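Local coordinates for ancillary protein 1 (PDB 2XI9) that acts as a pilus-presented adhesin of Streptococcus pyogenes, whose internal thioester bond is required for efficient interaction with host cells, at residues T201-D206 / Y251-E257; H215-E221 / Y286-P292; A243-L247 / Y266-M272. All blocks are in the same frame, centred on the assembly; numbering follows the deposited sequence.

Contact 1 of 3, residues T201-D206 / Y251-E257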
loop_
_atom_site.group_PDB
_atom_site.type_symbol
_atom_site.label_atom_id
_atom_site.label_comp_id
_atom_site.label_asym_id
_atom_site.label_seq_id
_atom_site.Cartn_x
_atom_site.Cartn_y
_atom_site.Cartn_z
ATOM N N THR A 201 3.350 -5.865 4.884
ATOM C CA THR A 201 4.458 -6.719 4.451
ATOM C C THR A 201 4.329 -8.119 4.987
ATOM O O THR A 201 3.775 -8.337 6.057
ATOM C CB THR A 201 5.825 -6.194 4.894
ATOM O OG1 THR A 201 5.885 -6.142 6.329
ATOM C CG2 THR A 201 6.069 -4.821 4.274
ATOM N N VAL A 202 4.901 -9.066 4.255
ATOM C CA VAL A 202 4.879 -10.484 4.648
ATOM C C VAL A 202 6.212 -10.954 5.231
ATOM O O VAL A 202 6.210 -11.704 6.193
ATOM C CB VAL A 202 4.509 -11.335 3.414
ATOM C CG1 VAL A 202 4.711 -12.782 3.665
ATOM C CG2 VAL A 202 3.048 -11.063 3.016
ATOM N N LYS A 203 7.341 -10.551 4.631
ATOM C CA LYS A 203 8.664 -10.878 5.209
ATOM C C LYS A 203 9.560 -9.646 5.127
ATOM O O LYS A 203 10.487 -9.617 4.336
ATOM C CB LYS A 203 9.290 -12.074 4.480
ATOM C CG LYS A 203 10.471 -12.736 5.203
ATOM C CD LYS A 203 11.160 -13.759 4.274
ATOM C CE LYS A 203 12.370 -14.452 4.964
ATOM N NZ LYS A 203 11.908 -15.271 6.112
ATOM N N PRO A 204 9.272 -8.629 5.957
ATOM C CA PRO A 204 10.035 -7.388 5.919
ATOM C C PRO A 204 11.457 -7.590 6.359
ATOM O O PRO A 204 11.752 -8.360 7.278
ATOM C CB PRO A 204 9.278 -6.466 6.892
ATOM C CG PRO A 204 8.598 -7.361 7.797
ATOM C CD PRO A 204 8.274 -8.610 7.042
ATOM N N ARG A 205 12.353 -6.907 5.679
ATOM C CA ARG A 205 13.742 -6.960 6.045
ATOM C C ARG A 205 13.982 -6.088 7.285
ATOM O O ARG A 205 14.796 -6.415 8.171
ATOM C CB ARG A 205 14.544 -6.500 4.836
ATOM C CG ARG A 205 15.975 -6.706 4.903
ATOM C CD ARG A 205 16.657 -6.392 3.587
ATOM N NE ARG A 205 16.607 -7.429 2.538
ATOM C CZ ARG A 205 17.321 -8.558 2.511
ATOM N NH1 ARG A 205 18.159 -8.907 3.488
ATOM N NH2 ARG A 205 17.167 -9.381 1.500
ATOM N N ASP A 206 13.242 -5.001 7.346
ATOM C CA ASP A 206 13.338 -3.974 8.370
ATOM C C ASP A 206 12.599 -4.407 9.625
ATOM O O ASP A 206 11.688 -5.205 9.555
ATOM C CB ASP A 206 12.732 -2.669 7.857
ATOM C CG ASP A 206 13.633 -1.954 6.873
ATOM O OD1 ASP A 206 14.791 -1.702 7.246
ATOM O OD2 ASP A 206 13.188 -1.606 5.760
ATOM N N TYR A 251 13.045 -6.556 -2.096
ATOM C CA TYR A 251 14.157 -6.576 -1.180
ATOM C C TYR A 251 13.735 -6.155 0.235
ATOM O O TYR A 251 14.149 -6.786 1.198
ATOM C CB TYR A 251 15.321 -5.713 -1.715
ATOM C CG TYR A 251 16.527 -5.652 -0.781
ATOM C CD1 TYR A 251 16.625 -4.679 0.210
ATOM C CD2 TYR A 251 17.532 -6.594 -0.861
ATOM C CE1 TYR A 251 17.716 -4.643 1.078
ATOM C CE2 TYR A 251 18.632 -6.550 0.003
ATOM C CZ TYR A 251 18.707 -5.577 0.963
ATOM O OH TYR A 251 19.784 -5.545 1.825
ATOM N N PHE A 252 12.882 -5.134 0.348
ATOM C CA PHE A 252 12.421 -4.610 1.628
ATOM C C PHE A 252 11.136 -5.266 2.084
ATOM O O PHE A 252 10.983 -5.500 3.250
ATOM C CB PHE A 252 12.237 -3.069 1.592
ATOM C CG PHE A 252 13.541 -2.326 1.404
ATOM C CD1 PHE A 252 14.492 -2.344 2.384
ATOM C CD2 PHE A 252 13.815 -1.671 0.199
ATOM C CE1 PHE A 252 15.753 -1.692 2.175
ATOM C CE2 PHE A 252 15.058 -1.059 -0.036
ATOM C CZ PHE A 252 16.000 -1.050 0.956
ATOM N N THR A 253 10.201 -5.546 1.182
ATOM C CA THR A 253 8.899 -6.117 1.631
ATOM C C THR A 253 8.909 -7.631 1.956
ATOM O O THR A 253 8.130 -8.119 2.797
ATOM C CB THR A 253 7.781 -5.864 0.600
ATOM O OG1 THR A 253 8.100 -6.506 -0.643
ATOM C CG2 THR A 253 7.584 -4.385 0.351
ATOM N N ASP A 254 9.733 -8.357 1.217
ATOM C CA ASP A 254 9.741 -9.803 1.195
ATOM C C ASP A 254 11.139 -10.398 1.393
ATOM O O ASP A 254 11.329 -11.595 1.283
ATOM C CB ASP A 254 9.141 -10.262 -0.118
ATOM C CG ASP A 254 7.621 -9.993 -0.198
ATOM O OD1 ASP A 254 6.817 -10.696 0.470
ATOM O OD2 ASP A 254 7.240 -9.102 -0.956
ATOM N N SER A 255 12.116 -9.555 1.710
ATOM C CA SER A 255 13.480 -10.000 1.930
ATOM C C SER A 255 14.034 -10.816 0.740
ATOM O O SER A 255 14.685 -11.812 0.937
ATOM C CB SER A 255 13.571 -10.785 3.230
ATOM O OG SER A 255 13.214 -9.957 4.337
ATOM N N ALA A 256 13.764 -10.370 -0.485
ATOM C CA ALA A 256 14.386 -10.932 -1.683
ATOM C C ALA A 256 15.874 -10.641 -1.645
ATOM O O ALA A 256 16.317 -9.554 -1.167
ATOM C CB ALA A 256 13.798 -10.301 -2.993
ATOM N N GLU A 257 16.641 -11.583 -2.183
ATOM C CA GLU A 257 18.085 -11.439 -2.235
ATOM C C GLU A 257 18.503 -11.046 -3.633
ATOM O O GLU A 257 18.028 -11.609 -4.601
ATOM C CB GLU A 257 18.769 -12.723 -1.789
ATOM C CG GLU A 257 18.466 -13.099 -0.339
ATOM C CD GLU A 257 19.064 -12.133 0.702
ATOM O OE1 GLU A 257 20.088 -11.457 0.430
ATOM O OE2 GLU A 257 18.508 -12.050 1.829
HETATM O O HOH W 1 5.112 -8.522 1.400
#

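Contact 2 of 3, residues H215-E221 / Y286-P292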
loop_
_atom_site.group_PDB
_atom_site.type_symbol
_atom_site.label_atom_id
_atom_site.label_comp_id
_atom_site.label_asym_id
_atom_site.label_seq_id
_atom_site.Cartn_x
_atom_site.Cartn_y
_atom_site.Cartn_z
ATOM N N HIS A 215 12.714 3.591 3.335
ATOM C CA HIS A 215 13.300 2.719 2.298
ATOM C C HIS A 215 12.430 2.626 1.033
ATOM O O HIS A 215 12.929 2.757 -0.126
ATOM C CB HIS A 215 13.584 1.306 2.868
ATOM C CG HIS A 215 14.689 1.286 3.882
ATOM N ND1 HIS A 215 14.865 0.276 4.814
ATOM C CD2 HIS A 215 15.683 2.173 4.101
ATOM C CE1 HIS A 215 15.923 0.545 5.554
ATOM N NE2 HIS A 215 16.448 1.687 5.140
ATOM N N ILE A 216 11.139 2.421 1.248
ATOM C CA ILE A 216 10.205 2.317 0.175
ATOM C C ILE A 216 10.109 3.606 -0.657
ATOM O O ILE A 216 10.167 3.544 -1.909
ATOM C CB ILE A 216 8.786 1.840 0.698
ATOM C CG1 ILE A 216 8.846 0.425 1.284
ATOM C CG2 ILE A 216 7.727 2.072 -0.340
ATOM C CD1 ILE A 216 9.272 -0.649 0.390
ATOM N N LYS A 217 10.025 4.758 0.010
ATOM C CA LYS A 217 9.915 6.024 -0.679
ATOM C C LYS A 217 11.175 6.270 -1.485
ATOM O O LYS A 217 11.083 6.850 -2.540
ATOM C CB LYS A 217 9.750 7.178 0.290
ATOM C CG LYS A 217 8.419 7.268 0.931
ATOM C CD LYS A 217 8.445 8.435 1.894
ATOM C CE LYS A 217 7.101 8.674 2.528
ATOM N NZ LYS A 217 7.150 9.743 3.609
ATOM N N LYS A 218 12.346 5.797 -0.999
ATOM C CA LYS A 218 13.600 6.069 -1.714
ATOM C C LYS A 218 13.825 5.194 -2.954
ATOM O O LYS A 218 14.413 5.658 -3.936
ATOM C CB LYS A 218 14.800 6.018 -0.767
ATOM C CG LYS A 218 14.823 7.264 0.193
ATOM C CD LYS A 218 15.744 7.115 1.368
ATOM C CE LYS A 218 17.173 7.388 0.973
ATOM N NZ LYS A 218 18.202 7.057 2.052
ATOM N N VAL A 219 13.384 3.946 -2.901
ATOM C CA VAL A 219 13.356 3.077 -4.063
ATOM C C VAL A 219 12.481 3.712 -5.156
ATOM O O VAL A 219 12.924 3.854 -6.303
ATOM C CB VAL A 219 12.846 1.647 -3.711
ATOM C CG1 VAL A 219 12.592 0.787 -4.966
ATOM C CG2 VAL A 219 13.853 0.892 -2.791
ATOM N N ILE A 220 11.264 4.099 -4.786
ATOM C CA ILE A 220 10.354 4.731 -5.757
ATOM C C ILE A 220 10.971 5.999 -6.390
ATOM O O ILE A 220 10.936 6.163 -7.595
ATOM C CB ILE A 220 9.008 5.055 -5.160
ATOM C CG1 ILE A 220 8.281 3.802 -4.705
ATOM C CG2 ILE A 220 8.145 5.855 -6.205
ATOM C CD1 ILE A 220 7.960 2.799 -5.790
ATOM N N GLU A 221 11.576 6.848 -5.561
ATOM C CA GLU A 221 12.190 8.096 -5.952
ATOM C C GLU A 221 13.251 7.933 -7.017
ATOM O O GLU A 221 13.361 8.772 -7.929
ATOM C CB GLU A 221 12.834 8.764 -4.688
ATOM C CG GLU A 221 13.706 9.899 -4.949
ATOM C CD GLU A 221 14.683 10.237 -3.828
ATOM O OE1 GLU A 221 14.350 10.063 -2.627
ATOM O OE2 GLU A 221 15.784 10.742 -4.204
ATOM N N TYR A 286 21.006 3.097 -2.136
ATOM C CA TYR A 286 20.554 4.451 -1.949
ATOM C C TYR A 286 19.500 4.474 -0.850
ATOM O O TYR A 286 19.613 5.205 0.134
ATOM C CB TYR A 286 19.990 5.052 -3.270
ATOM C CG TYR A 286 19.263 6.346 -3.015
ATOM C CD1 TYR A 286 19.933 7.464 -2.561
ATOM C CD2 TYR A 286 17.902 6.431 -3.168
ATOM C CE1 TYR A 286 19.244 8.667 -2.290
ATOM C CE2 TYR A 286 17.203 7.625 -2.892
ATOM C CZ TYR A 286 17.878 8.726 -2.474
ATOM O OH TYR A 286 17.171 9.892 -2.201
ATOM N N ALA A 287 18.478 3.655 -1.001
ATOM C CA ALA A 287 17.407 3.602 -0.019
ATOM C C ALA A 287 17.914 3.386 1.399
ATOM O O ALA A 287 17.518 4.096 2.359
ATOM C CB ALA A 287 16.374 2.505 -0.445
ATOM N N GLN A 288 18.834 2.439 1.535
ATOM C CA GLN A 288 19.450 2.178 2.836
ATOM C C GLN A 288 20.348 3.272 3.400
ATOM O O GLN A 288 20.685 3.245 4.603
ATOM C CB GLN A 288 20.256 0.869 2.753
ATOM C CG GLN A 288 19.385 -0.327 2.611
ATOM C CD GLN A 288 20.186 -1.629 2.414
ATOM O OE1 GLN A 288 21.279 -1.648 1.816
ATOM N NE2 GLN A 288 19.663 -2.702 2.971
ATOM N N ASP A 289 20.781 4.228 2.576
ATOM C CA ASP A 289 21.698 5.242 3.096
ATOM C C ASP A 289 20.946 6.214 4.027
ATOM O O ASP A 289 19.726 6.187 4.074
ATOM C CB ASP A 289 22.482 5.910 1.970
ATOM C CG ASP A 289 21.805 7.131 1.360
ATOM O OD1 ASP A 289 20.758 7.645 1.858
ATOM O OD2 ASP A 289 22.444 7.641 0.400
ATOM N N SER A 290 21.675 7.024 4.763
ATOM C CA SER A 290 21.082 7.816 5.873
ATOM C C SER A 290 20.205 9.020 5.449
ATOM O O SER A 290 19.473 9.579 6.273
ATOM C CB SER A 290 22.156 8.308 6.777
ATOM O OG SER A 290 22.890 7.222 7.284
ATOM N N ASN A 291 20.263 9.378 4.168
ATOM C CA ASN A 291 19.589 10.581 3.707
ATOM C C ASN A 291 18.074 10.384 3.677
ATOM O O ASN A 291 17.590 9.281 3.433
ATOM C CB ASN A 291 20.156 11.040 2.359
ATOM C CG ASN A 291 21.597 11.418 2.476
ATOM O OD1 ASN A 291 21.966 12.189 3.367
ATOM N ND2 ASN A 291 22.450 10.831 1.623
ATOM N N PRO A 292 17.331 11.473 3.956
ATOM C CA PRO A 292 15.907 11.409 3.965
ATOM C C PRO A 292 15.357 11.269 2.560
ATOM O O PRO A 292 16.005 11.711 1.620
ATOM C CB PRO A 292 15.486 12.755 4.612
ATOM C CG PRO A 292 16.580 13.673 4.412
ATOM C CD PRO A 292 17.830 12.769 4.431
#

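Contact 3 of 3, residues A243-L247 / Y266-M272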
loop_
_atom_site.group_PDB
_atom_site.type_symbol
_atom_site.label_atom_id
_atom_site.label_comp_id
_atom_site.label_asym_id
_atom_site.label_seq_id
_atom_site.Cartn_x
_atom_site.Cartn_y
_atom_site.Cartn_z
ATOM N N ALA A 243 11.705 -3.267 -13.722
ATOM C CA ALA A 243 11.983 -4.516 -13.056
ATOM C C ALA A 243 12.917 -4.345 -11.856
ATOM O O ALA A 243 12.663 -4.914 -10.805
ATOM C CB ALA A 243 12.552 -5.513 -14.003
ATOM N N ALA A 244 13.984 -3.570 -12.027
ATOM C CA ALA A 244 14.941 -3.338 -10.961
ATOM C C ALA A 244 14.217 -2.701 -9.789
ATOM O O ALA A 244 14.498 -3.045 -8.654
ATOM C CB ALA A 244 16.104 -2.453 -11.467
ATOM N N THR A 245 13.294 -1.753 -10.078
ATOM C CA THR A 245 12.479 -1.069 -9.065
ATOM C C THR A 245 11.602 -2.094 -8.341
ATOM O O THR A 245 11.500 -2.071 -7.107
ATOM C CB THR A 245 11.613 0.146 -9.679
ATOM O OG1 THR A 245 12.461 0.993 -10.509
ATOM C CG2 THR A 245 10.982 0.994 -8.602
ATOM N N GLN A 246 10.973 -2.993 -9.093
ATOM C CA GLN A 246 10.104 -3.989 -8.490
ATOM C C GLN A 246 10.900 -4.893 -7.539
ATOM O O GLN A 246 10.441 -5.227 -6.448
ATOM C CB GLN A 246 9.431 -4.839 -9.579
ATOM C CG GLN A 246 8.473 -5.942 -9.047
ATOM C CD GLN A 246 7.296 -5.404 -8.268
ATOM O OE1 GLN A 246 6.276 -5.066 -8.852
ATOM N NE2 GLN A 246 7.405 -5.387 -6.941
ATOM N N LEU A 247 12.066 -5.320 -7.987
ATOM C CA LEU A 247 12.903 -6.223 -7.167
ATOM C C LEU A 247 13.428 -5.487 -5.919
ATOM O O LEU A 247 13.526 -6.067 -4.880
ATOM C CB LEU A 247 14.043 -6.802 -8.011
ATOM C CG LEU A 247 15.016 -7.743 -7.288
ATOM C CD1 LEU A 247 14.232 -8.938 -6.763
ATOM C CD2 LEU A 247 16.212 -8.160 -8.215
ATOM N N TYR A 266 13.011 -17.047 -9.012
ATOM C CA TYR A 266 12.282 -16.075 -8.179
ATOM C C TYR A 266 11.423 -15.166 -9.019
ATOM O O TYR A 266 11.883 -14.137 -9.496
ATOM C CB TYR A 266 13.271 -15.232 -7.355
ATOM C CG TYR A 266 12.612 -14.395 -6.295
ATOM C CD1 TYR A 266 12.140 -14.977 -5.130
ATOM C CD2 TYR A 266 12.495 -12.996 -6.435
ATOM C CE1 TYR A 266 11.532 -14.210 -4.141
ATOM C CE2 TYR A 266 11.931 -12.228 -5.447
ATOM C CZ TYR A 266 11.433 -12.828 -4.305
ATOM O OH TYR A 266 10.818 -12.082 -3.324
ATOM N N HIS A 267 10.149 -15.525 -9.154
ATOM C CA HIS A 267 9.148 -14.675 -9.857
ATOM C C HIS A 267 9.601 -14.057 -11.182
ATOM O O HIS A 267 9.324 -12.896 -11.472
ATOM C CB HIS A 267 8.631 -13.574 -8.937
ATOM C CG HIS A 267 8.183 -14.087 -7.612
ATOM N ND1 HIS A 267 6.987 -14.744 -7.441
ATOM C CD2 HIS A 267 8.796 -14.099 -6.404
ATOM C CE1 HIS A 267 6.866 -15.110 -6.176
ATOM N NE2 HIS A 267 7.943 -14.719 -5.524
ATOM N N GLY A 268 10.257 -14.845 -12.007
ATOM C CA GLY A 268 10.659 -14.360 -13.327
ATOM C C GLY A 268 11.966 -13.589 -13.360
ATOM O O GLY A 268 12.486 -13.344 -14.445
ATOM N N PHE A 269 12.542 -13.273 -12.195
ATOM C CA PHE A 269 13.750 -12.468 -12.133
ATOM C C PHE A 269 14.995 -13.192 -12.597
ATOM O O PHE A 269 16.064 -12.593 -12.784
ATOM C CB PHE A 269 13.891 -11.825 -10.734
ATOM C CG PHE A 269 12.907 -10.717 -10.521
ATOM C CD1 PHE A 269 13.123 -9.497 -11.132
ATOM C CD2 PHE A 269 11.724 -10.905 -9.785
ATOM C CE1 PHE A 269 12.209 -8.454 -11.040
ATOM C CE2 PHE A 269 10.802 -9.855 -9.669
ATOM C CZ PHE A 269 11.046 -8.629 -10.307
ATOM N N GLY A 270 14.879 -14.493 -12.799
ATOM C CA GLY A 270 15.874 -15.232 -13.539
ATOM C C GLY A 270 16.261 -14.611 -14.878
ATOM O O GLY A 270 17.391 -14.767 -15.313
ATOM N N ASP A 271 15.331 -13.906 -15.531
ATOM C CA ASP A 271 15.618 -13.243 -16.824
ATOM C C ASP A 271 16.300 -11.862 -16.666
ATOM O O ASP A 271 16.556 -11.183 -17.661
ATOM C CB ASP A 271 14.307 -13.024 -17.590
ATOM C CG ASP A 271 14.529 -12.633 -19.048
ATOM O OD1 ASP A 271 15.411 -13.184 -19.701
ATOM O OD2 ASP A 271 13.798 -11.766 -19.569
HETATM N N MSE A 272 16.572 -11.425 -15.439
HETATM C CA MSE A 272 17.267 -10.148 -15.219
HETATM C C MSE A 272 18.763 -10.299 -15.495
HETATM O O MSE A 272 19.427 -11.172 -14.918
HETATM C CB MSE A 272 17.020 -9.662 -13.772
HETATM C CG MSE A 272 17.601 -8.333 -13.442
HETATM SE SE MSE A 272 17.099 -7.636 -11.735
HETATM C CE MSE A 272 15.406 -6.783 -12.180
#

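Contact 1 of 3, residues T201-D206 / Y251-E257
Arg-205 NH2 is held by two acceptors from the chain just beyond helix 238-253: the backbone oxygen of Ala-256, with NH2 to O at 2.8 Å, and the carboxylate of Glu-257, with NH2 to OE2 at 3.0 Å. The second bond is part of a salt bridge. Both oxygens lie close to the guanidinium plane, yet the Glu-257 carboxylate, at the edge, is turned nearly perpendicular to it, planes 85° apart, and OE2 is met from above its own plane. A bend at chi3 (-80°) lays the guanidinium over the Tyr-251 ring in a flat cation-pi stack, with CZ 3.8 Å from the ring centroid and the planes 19° apart; Ser-255 CB lies more loosely beyond the opposite face, toward its rim. Arg-205 NE, on the same edge as the bond to Ala-256 O, donates to Tyr-251 O at 2.9 Å. The stack and three bonds together limit the rotation of the group.

Backbone groups continue the pairing. Arg-205 N donates to Phe-252 O at 3.1 Å, and Lys-203 N to Thr-253 O at the same distance. Ser-255 OG returns a bond to Lys-203 O at 2.7 Å, arriving from above the carbonyl plane. A water accepts from Val-202 N and can donate to Asp-254 OD1, though it has more acceptors in reach than protons; Asp-254 OD2 takes protons from Thr-253 OG1 and Ala-163 N. This is a helix C-terminus, with helical geometry lost at Asp-254, covered by the loop between strand 189-193 and helix 209-222 of the thioester domain.

Contact 2 of 3, residues H215-E221 / Y286-P292
The Tyr-286 ring carries the Lys-218 side chain on one face and has Lys-218 O and Glu-221 OE1 at its edge. Lys-218 CE stands 4.0 Å from the ring centroid in a CH-pi contact displaced toward the rim, and NZ, at 4.8 Å from that centroid, adds a cation-pi component. The carboxylate of Glu-221 is turned 80° from the ring plane; Tyr-286 OH gives its OE2 a weak bond of 2.6 Å whose proton may be shared, while Glu-221 OE1 accepts from Gln-294 N. The other flat group, the imidazole of His-215, stacked on the Phe-252 ring of helix 238-253, points its CD2 edge at Ala-287 O, 3.2 Å away, and its ND1 is bonded to Asp-206.

Just past helix 274-288 of the thioester domain, Asp-289 forms an Asx turn: its OD1 accepts from Asn-291 N at 2.9 Å. From the opposite face of the same carboxylate plane Lys-218 NZ closes a 2.6 Å salt bridge to OD1.

A bend at chi3 (80°) in an otherwise extended chain delivers NZ to this turn. There it also reaches Asn-291 O at 2.7 Å, Tyr-286 O and, from well above the carbonyl plane, Ala-287 O. Four acceptors thus compete for three protons, so at least one must be shared, and Ala-287 O is the least favourably placed. Tyr-286 O receives Asp-289 N on its other face. The ammonium, ringed by one carboxylate and three carbonyls, would be expected to keep its positive charge although the residue is buried. Deeper in, Val-219 CG2 packs against Ala-287 CB at 3.8 Å.

Contact 3 of 3, residues A243-L247 / Y266-M272
Met-272, present as selenomethionine, rests its methyl group against the backbone of helix 238-253: CE lies 3.5 Å from Ala-243 C and equally close to Ala-244 N, with Ala-243 CB at 3.6 Å. An extended chain bent only at chi3 (-85°) turns this methyl in against the helix, where the small alanine side chains let it approach the peptide directly. Its selenium rests 3.7 Å from Leu-247 CD2, the two side chains crossing at a slant.

Phe-269 forms the second half of the tight part. Leu-247 CB sits over one face of its ring, 25° off the ring normal and 4.3 Å from the centroid, a CH-pi contact offset toward the rim. Gln-246 CG approaches the ring edge instead, 3.9 Å from Phe-269 CZ. Beyond CG the Gln-246 chain bends at chi2 (62°), and its amide leads away from the aromatic ring, with NE2 bonded to Cys-160 O. Cys-160 is the only cysteine of the chain, hence presumably the thioester residue.

Toward Tyr-266 the packing thins. Leu-247 CD1 comes no closer than 4.2 Å to Tyr-266 CE2, and the tyrosine is only partly buried. It opens a type I' beta turn closed by a bond from Phe-269 N to Tyr-266 O, on the more exposed side of the contact. No hydrogen bond joins the two segments, so shape and apolar area carry the contact.

Around it, Leu-263 of helix 260-263 touches both Leu-247 and Phe-269, Leu-277 of helix 274-288 touches Leu-247 and Met-272, and Tyr-159 of strand 155-160 lies against Gln-246.

All three contacts fall within the thioester domain, and helix 238-253 links two of them: contact 1 uses its C-terminal end, contact 3 its middle. Contact 2 joins helices 209-222 and 274-288. Contact 3 is the buried, apolar one. Contacts 1 and 2 are partly buried, and each sets a cation among carbonyls near the end of a helix: an arginine stacked flat on a tyrosine in contact 1, a lysine whose chain passes over a tyrosine face in contact 2. These two also touch directly, Asp-206 and Phe-252 of contact 1 both meeting His-215. Contact 3 meets contact 1 through Ala-256, packed against Leu-247 and Tyr-266, and contact 2 through Val-219 against Thr-245.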